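PDB 4OET: putative peptide ABC-transport system periplasmic peptide-binding protein from Campylobacter jejuni, which probably serves as the periplasmic solute-binding component of a peptide-type ABC transporter, capturing its ligand for delivery to the membrane permease. Local coordinates for residues R235-D240 and Y279-N284; A283-E288 and D443-L448. All coordinates share one frame; numbering follows the deposited sequence.

Contact 1 (R235-D240 and Y279-N284); sequences REKSAD and YAFVAN
Arg235 lies along the face of the Tyr279 ring, a cation-pi stack on the mixed sheet of this family 5 solute-binding protein. Strands 231-246 and 280-282 are not hydrogen-bonded neighbours here; both pair antiparallel with strand 454-467, and the short segments pass 8.9 Å apart between axes, their directions 37° from parallel. The gap is bridged by side chains of 235-240, which reach the Tyr279 and Phe281 side chains and, at Arg235 NH1, the backbone at Tyr279 and Ala280.

The tight part is the arginine on the tyrosine. With CG anti to the backbone N (chi1 180°) and the chain extended as far as NE, Arg235 runs past the ring in the direction opposite to that of the tyrosine side chain. Its CB rests 3.4 Å from Tyr279 OH, its CD sits over the ring face in a CH-pi contact, and its guanidinium carbon CZ lies 4.2 Å from the ring centroid, with the two planes tilted by only 18°. The guanidinium is held in this pose by a salt bridge from NE to Asp461 and a hydrogen bond from NH1 to the carbonyl of Asp278, while NH2 bonds to a glycerol, probably from the crystallisation liquor. Such partners should fix the rotation of the group as well as its position.

Toward Phe281 the contact becomes looser, with exposed Lys237 as its outer member. Lys237 bends at its last two torsions and crosses the phenylalanine side chain at about a right angle, approaching the ring obliquely. There the ammonium nitrogen NZ of Lys237 stands 3.7 Å from Phe281 CZ, whereas Arg235 NH1 comes to 4.2 Å from that same carbon.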
loop_
_atom_site.group_PDB
_atom_site.type_symbol
_atom_site.label_atom_id
_atom_site.label_comp_id
_atom_site.label_asym_id
_atom_site.label_seq_id
_atom_site.Cartn_x
_atom_site.Cartn_y
_atom_site.Cartn_z
ATOM N N ARG A 235 17.965 3.601 3.041
ATOM C CA ARG A 235 16.935 4.427 2.434
ATOM C C ARG A 235 16.084 3.580 1.507
ATOM O O ARG A 235 16.585 3.012 0.534
ATOM C CB ARG A 235 17.551 5.590 1.667
ATOM C CG ARG A 235 16.520 6.473 1.013
ATOM C CD ARG A 235 17.128 7.751 0.505
ATOM N NE ARG A 235 16.144 8.539 -0.229
ATOM C CZ ARG A 235 16.249 9.845 -0.427
ATOM N NH1 ARG A 235 15.312 10.489 -1.105
ATOM N NH2 ARG A 235 17.294 10.498 0.064
ATOM N N GLU A 236 14.796 3.493 1.807
ATOM C CA GLU A 236 13.919 2.596 1.073
ATOM C C GLU A 236 12.928 3.344 0.195
ATOM O O GLU A 236 12.191 4.206 0.668
ATOM C CB GLU A 236 13.164 1.690 2.045
ATOM C CG GLU A 236 14.048 0.836 2.939
ATOM C CD GLU A 236 13.730 -0.642 2.821
ATOM O OE1 GLU A 236 13.457 -1.104 1.692
ATOM O OE2 GLU A 236 13.744 -1.340 3.856
ATOM N N LYS A 237 12.915 3.007 -1.089
ATOM C CA LYS A 237 11.886 3.497 -1.992
ATOM C C LYS A 237 10.555 2.819 -1.696
ATOM O O LYS A 237 10.519 1.655 -1.302
ATOM C CB LYS A 237 12.278 3.257 -3.448
ATOM C CG LYS A 237 12.878 4.464 -4.135
ATOM C CD LYS A 237 12.872 4.288 -5.641
ATOM C CE LYS A 237 14.274 4.399 -6.208
ATOM N NZ LYS A 237 14.850 5.765 -6.023
ATOM N N SER A 238 9.461 3.549 -1.880
ATOM C CA SER A 238 8.136 2.968 -1.722
ATOM C C SER A 238 7.222 3.409 -2.852
ATOM O O SER A 238 7.500 4.391 -3.542
ATOM C CB SER A 238 7.522 3.354 -0.375
ATOM O OG SER A 238 6.936 4.644 -0.433
ATOM N N ALA A 239 6.135 2.673 -3.043
ATOM C CA ALA A 239 5.130 3.049 -4.015
ATOM C C ALA A 239 4.056 3.887 -3.330
ATOM O O ALA A 239 3.028 4.211 -3.921
ATOM C CB ALA A 239 4.531 1.816 -4.662
ATOM N N ASP A 240 4.293 4.203 -2.062
ATOM C CA ASP A 240 3.346 4.975 -1.267
ATOM C C ASP A 240 3.443 6.460 -1.646
ATOM O O ASP A 240 4.507 7.065 -1.515
ATOM C CB ASP A 240 3.641 4.769 0.223
ATOM C CG ASP A 240 2.559 5.317 1.122
ATOM O OD1 ASP A 240 1.398 5.517 0.652
ATOM O OD2 ASP A 240 2.875 5.537 2.316
ATOM N N TYR A 279 13.662 13.345 1.108
ATOM C CA TYR A 279 13.473 11.915 1.352
ATOM C C TYR A 279 12.189 11.434 0.691
ATOM O O TYR A 279 11.382 10.724 1.293
ATOM C CB TYR A 279 13.434 11.620 2.853
ATOM C CG TYR A 279 14.372 10.510 3.278
ATOM C CD1 TYR A 279 13.913 9.213 3.423
ATOM C CD2 TYR A 279 15.717 10.760 3.521
ATOM C CE1 TYR A 279 14.757 8.193 3.807
ATOM C CE2 TYR A 279 16.578 9.738 3.908
ATOM C CZ TYR A 279 16.084 8.457 4.047
ATOM O OH TYR A 279 16.910 7.424 4.426
ATOM N N ALA A 280 12.014 11.842 -0.560
ATOM C CA ALA A 280 10.778 11.632 -1.299
ATOM C C ALA A 280 10.972 12.163 -2.708
ATOM O O ALA A 280 11.993 12.795 -3.009
ATOM C CB ALA A 280 9.594 12.331 -0.613
ATOM N N PHE A 281 9.984 11.936 -3.564
ATOM C CA PHE A 281 10.063 12.433 -4.929
ATOM C C PHE A 281 8.739 13.033 -5.323
ATOM O O PHE A 281 7.695 12.602 -4.831
ATOM C CB PHE A 281 10.422 11.312 -5.906
ATOM C CG PHE A 281 11.659 10.567 -5.540
ATOM C CD1 PHE A 281 12.877 10.925 -6.092
ATOM C CD2 PHE A 281 11.611 9.506 -4.639
ATOM C CE1 PHE A 281 14.030 10.238 -5.761
ATOM C CE2 PHE A 281 12.759 8.811 -4.297
ATOM C CZ PHE A 281 13.974 9.178 -4.855
ATOM N N VAL A 282 8.787 14.004 -6.232
ATOM C CA VAL A 282 7.578 14.626 -6.746
ATOM C C VAL A 282 6.785 13.557 -7.468
ATOM O O VAL A 282 7.351 12.779 -8.232
ATOM C CB VAL A 282 7.890 15.788 -7.714
ATOM C CG1 VAL A 282 6.628 16.239 -8.456
ATOM C CG2 VAL A 282 8.531 16.956 -6.964
ATOM N N ALA A 283 5.490 13.477 -7.182
ATOM C CA ALA A 283 4.614 12.507 -7.838
ATOM C C ALA A 283 3.824 13.169 -8.958
ATOM O O ALA A 283 3.455 14.343 -8.846
ATOM C CB ALA A 283 3.659 11.862 -6.826
ATOM N N ASN A 284 3.587 12.433 -10.043
ATOM C CA ASN A 284 2.718 12.927 -11.115
ATOM C C ASN A 284 1.578 11.964 -11.434
ATOM O O ASN A 284 0.528 12.378 -11.922
ATOM C CB ASN A 284 3.524 13.192 -12.381
ATOM C CG ASN A 284 4.563 14.277 -12.186
ATOM O OD1 ASN A 284 4.235 15.463 -12.102
ATOM N ND2 ASN A 284 5.824 13.873 -12.110
#

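Contact 2 (A283-E288 and D443-L448); sequences ANHPLE and DFIDAL
His285 and Ile445 meet through two different torsional settings: chi1 of 73° places His285 CG between its backbone N and carbonyl carbon, while chi1 of -70° sets Ile445 CG1 anti to its own carbonyl carbon. With CG1 so placed and the chain then extended, the isoleucine lays CD1 over one face of the imidazole, 3.9 Å from the centroid, and its CG2 branch touches His285 CD2 at 3.7 Å. The opposite face of the imidazole carries Glu288 CG, so the ring is sandwiched between aliphatic groups.

The packing joins the irregular loop 283-288 to helix 434-450, whose Phe444, Ile445 and Leu448 project from one side. Leu448 CD1 points at the pyrrolidine ring of Pro286 and meets its CD at 3.5 Å. Leu287 crosses Phe444 at about a right angle and brings CD2 to the ring edge, 3.4 Å from Phe444 CE2. Leu448 CD1 lies over one face of the same phenylalanine, toward its rim, and helix 419-428 packs on Phe444 as well.

The hydrogen bonds that order the loop point elsewhere than the helix. Glu288 OE1 accepts from two backbone amides: Asn284 N on the syn side of the carboxylate, and His285 N from above its plane. Leu287 N donates to His285 ND1 over 3.0 Å at 160°, and Tyr459 and Asn293 engage His285 O and NE2. Because ND1 serves as an acceptor, the neutral imidazole would carry its proton on NE2, a form consistent with the bond to Asn293 OD1 and with a ring buried against hydrocarbon.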
loop_
_atom_site.group_PDB
_atom_site.type_symbol
_atom_site.label_atom_id
_atom_site.label_comp_id
_atom_site.label_asym_id
_atom_site.label_seq_id
_atom_site.Cartn_x
_atom_site.Cartn_y
_atom_site.Cartn_z
ATOM N N ALA A 283 5.490 13.477 -7.182
ATOM C CA ALA A 283 4.614 12.507 -7.838
ATOM C C ALA A 283 3.824 13.169 -8.958
ATOM O O ALA A 283 3.455 14.343 -8.846
ATOM C CB ALA A 283 3.659 11.862 -6.826
ATOM N N ASN A 284 3.587 12.433 -10.043
ATOM C CA ASN A 284 2.718 12.927 -11.115
ATOM C C ASN A 284 1.578 11.964 -11.434
ATOM O O ASN A 284 0.528 12.378 -11.922
ATOM C CB ASN A 284 3.524 13.192 -12.381
ATOM C CG ASN A 284 4.563 14.277 -12.186
ATOM O OD1 ASN A 284 4.235 15.463 -12.102
ATOM N ND2 ASN A 284 5.824 13.873 -12.110
ATOM N N HIS A 285 1.786 10.683 -11.148
ATOM C CA HIS A 285 0.777 9.671 -11.440
ATOM C C HIS A 285 0.977 8.442 -10.536
ATOM O O HIS A 285 2.010 8.323 -9.879
ATOM C CB HIS A 285 0.802 9.324 -12.943
ATOM C CG HIS A 285 1.976 8.506 -13.377
ATOM N ND1 HIS A 285 2.139 7.182 -13.018
ATOM C CD2 HIS A 285 3.020 8.810 -14.184
ATOM C CE1 HIS A 285 3.246 6.716 -13.567
ATOM N NE2 HIS A 285 3.799 7.683 -14.282
ATOM N N PRO A 286 -0.019 7.538 -10.473
ATOM C CA PRO A 286 0.058 6.536 -9.397
ATOM C C PRO A 286 0.874 5.271 -9.695
ATOM O O PRO A 286 0.840 4.346 -8.876
ATOM C CB PRO A 286 -1.409 6.156 -9.169
ATOM C CG PRO A 286 -2.092 6.421 -10.496
ATOM C CD PRO A 286 -1.269 7.429 -11.252
ATOM N N LEU A 287 1.597 5.217 -10.808
ATOM C CA LEU A 287 2.373 4.013 -11.120
ATOM C C LEU A 287 3.861 4.270 -11.307
ATOM O O LEU A 287 4.497 3.619 -12.133
ATOM C CB LEU A 287 1.844 3.333 -12.388
ATOM C CG LEU A 287 0.441 2.732 -12.445
ATOM C CD1 LEU A 287 0.134 1.973 -11.158
ATOM C CD2 LEU A 287 -0.575 3.797 -12.697
ATOM N N GLU A 288 4.424 5.203 -10.549
ATOM C CA GLU A 288 5.818 5.603 -10.778
ATOM C C GLU A 288 6.834 4.653 -10.132
ATOM O O GLU A 288 8.040 4.907 -10.160
ATOM C CB GLU A 288 6.032 7.037 -10.298
ATOM C CG GLU A 288 5.275 8.030 -11.177
ATOM C CD GLU A 288 5.626 9.470 -10.903
ATOM O OE1 GLU A 288 4.786 10.166 -10.294
ATOM O OE2 GLU A 288 6.727 9.907 -11.301
ATOM N N ASP A 443 -2.120 4.874 -21.725
ATOM C CA ASP A 443 -3.366 5.574 -22.019
ATOM C C ASP A 443 -4.017 6.056 -20.727
ATOM O O ASP A 443 -4.528 7.174 -20.659
ATOM C CB ASP A 443 -4.335 4.675 -22.776
ATOM C CG ASP A 443 -3.886 4.397 -24.193
ATOM O OD1 ASP A 443 -3.051 5.171 -24.717
ATOM O OD2 ASP A 443 -4.382 3.406 -24.780
ATOM N N PHE A 444 -3.930 5.229 -19.689
ATOM C CA PHE A 444 -4.460 5.571 -18.372
ATOM C C PHE A 444 -3.747 6.794 -17.810
ATOM O O PHE A 444 -4.384 7.770 -17.400
ATOM C CB PHE A 444 -4.305 4.373 -17.425
ATOM C CG PHE A 444 -4.495 4.698 -15.959
ATOM C CD1 PHE A 444 -5.704 5.188 -15.488
ATOM C CD2 PHE A 444 -3.480 4.454 -15.046
ATOM C CE1 PHE A 444 -5.888 5.458 -14.134
ATOM C CE2 PHE A 444 -3.658 4.722 -13.697
ATOM C CZ PHE A 444 -4.857 5.226 -13.237
ATOM N N ILE A 445 -2.421 6.741 -17.826
ATOM C CA ILE A 445 -1.612 7.839 -17.330
ATOM C C ILE A 445 -1.872 9.117 -18.133
ATOM O O ILE A 445 -2.023 10.199 -17.558
ATOM C CB ILE A 445 -0.112 7.464 -17.357
ATOM C CG1 ILE A 445 0.173 6.391 -16.297
ATOM C CG2 ILE A 445 0.757 8.672 -17.103
ATOM C CD1 ILE A 445 1.423 5.560 -16.571
ATOM N N ASP A 446 -1.950 8.989 -19.453
ATOM C CA ASP A 446 -2.215 10.145 -20.301
ATOM C C ASP A 446 -3.588 10.722 -19.989
ATOM O O ASP A 446 -3.754 11.945 -19.917
ATOM C CB ASP A 446 -2.124 9.771 -21.784
ATOM C CG ASP A 446 -0.688 9.541 -22.243
ATOM O OD1 ASP A 446 0.238 10.042 -21.569
ATOM O OD2 ASP A 446 -0.491 8.857 -23.275
ATOM N N ALA A 447 -4.564 9.839 -19.782
ATOM C CA ALA A 447 -5.930 10.266 -19.481
ATOM C C ALA A 447 -6.003 10.992 -18.145
ATOM O O ALA A 447 -6.776 11.944 -17.997
ATOM C CB ALA A 447 -6.877 9.076 -19.487
ATOM N N LEU A 448 -5.201 10.543 -17.179
ATOM C CA LEU A 448 -5.163 11.199 -15.874
ATOM C C LEU A 448 -4.622 12.610 -15.997
ATOM O O LEU A 448 -5.143 13.531 -15.371
ATOM C CB LEU A 448 -4.315 10.418 -14.873
ATOM C CG LEU A 448 -4.872 9.098 -14.336
ATOM C CD1 LEU A 448 -3.854 8.467 -13.403
ATOM C CD2 LEU A 448 -6.194 9.301 -13.623
#

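Overall arrangement
Segment 279-284 runs directly into 283-288, so contact 1 and contact 2 share Ala283 and Asn284, and their centres lie 15 Å apart. Contact 1 is a surface contact between two strands of one sheet; contact 2 is buried and joins the loop leaving that sheet to a helix. Strand 454-467 links both, pairing with the strands of contact 1 and, in contact 2, with Ala283 through Leu457. The chemistry follows the setting: a guanidinium stacked on a tyrosine, and a lysine beside a phenylalanine, at the surface; aliphatic and aromatic side chains in the interior, where hydrogen bonds within the loop and to Tyr459 and Asn293 serve its polar atoms.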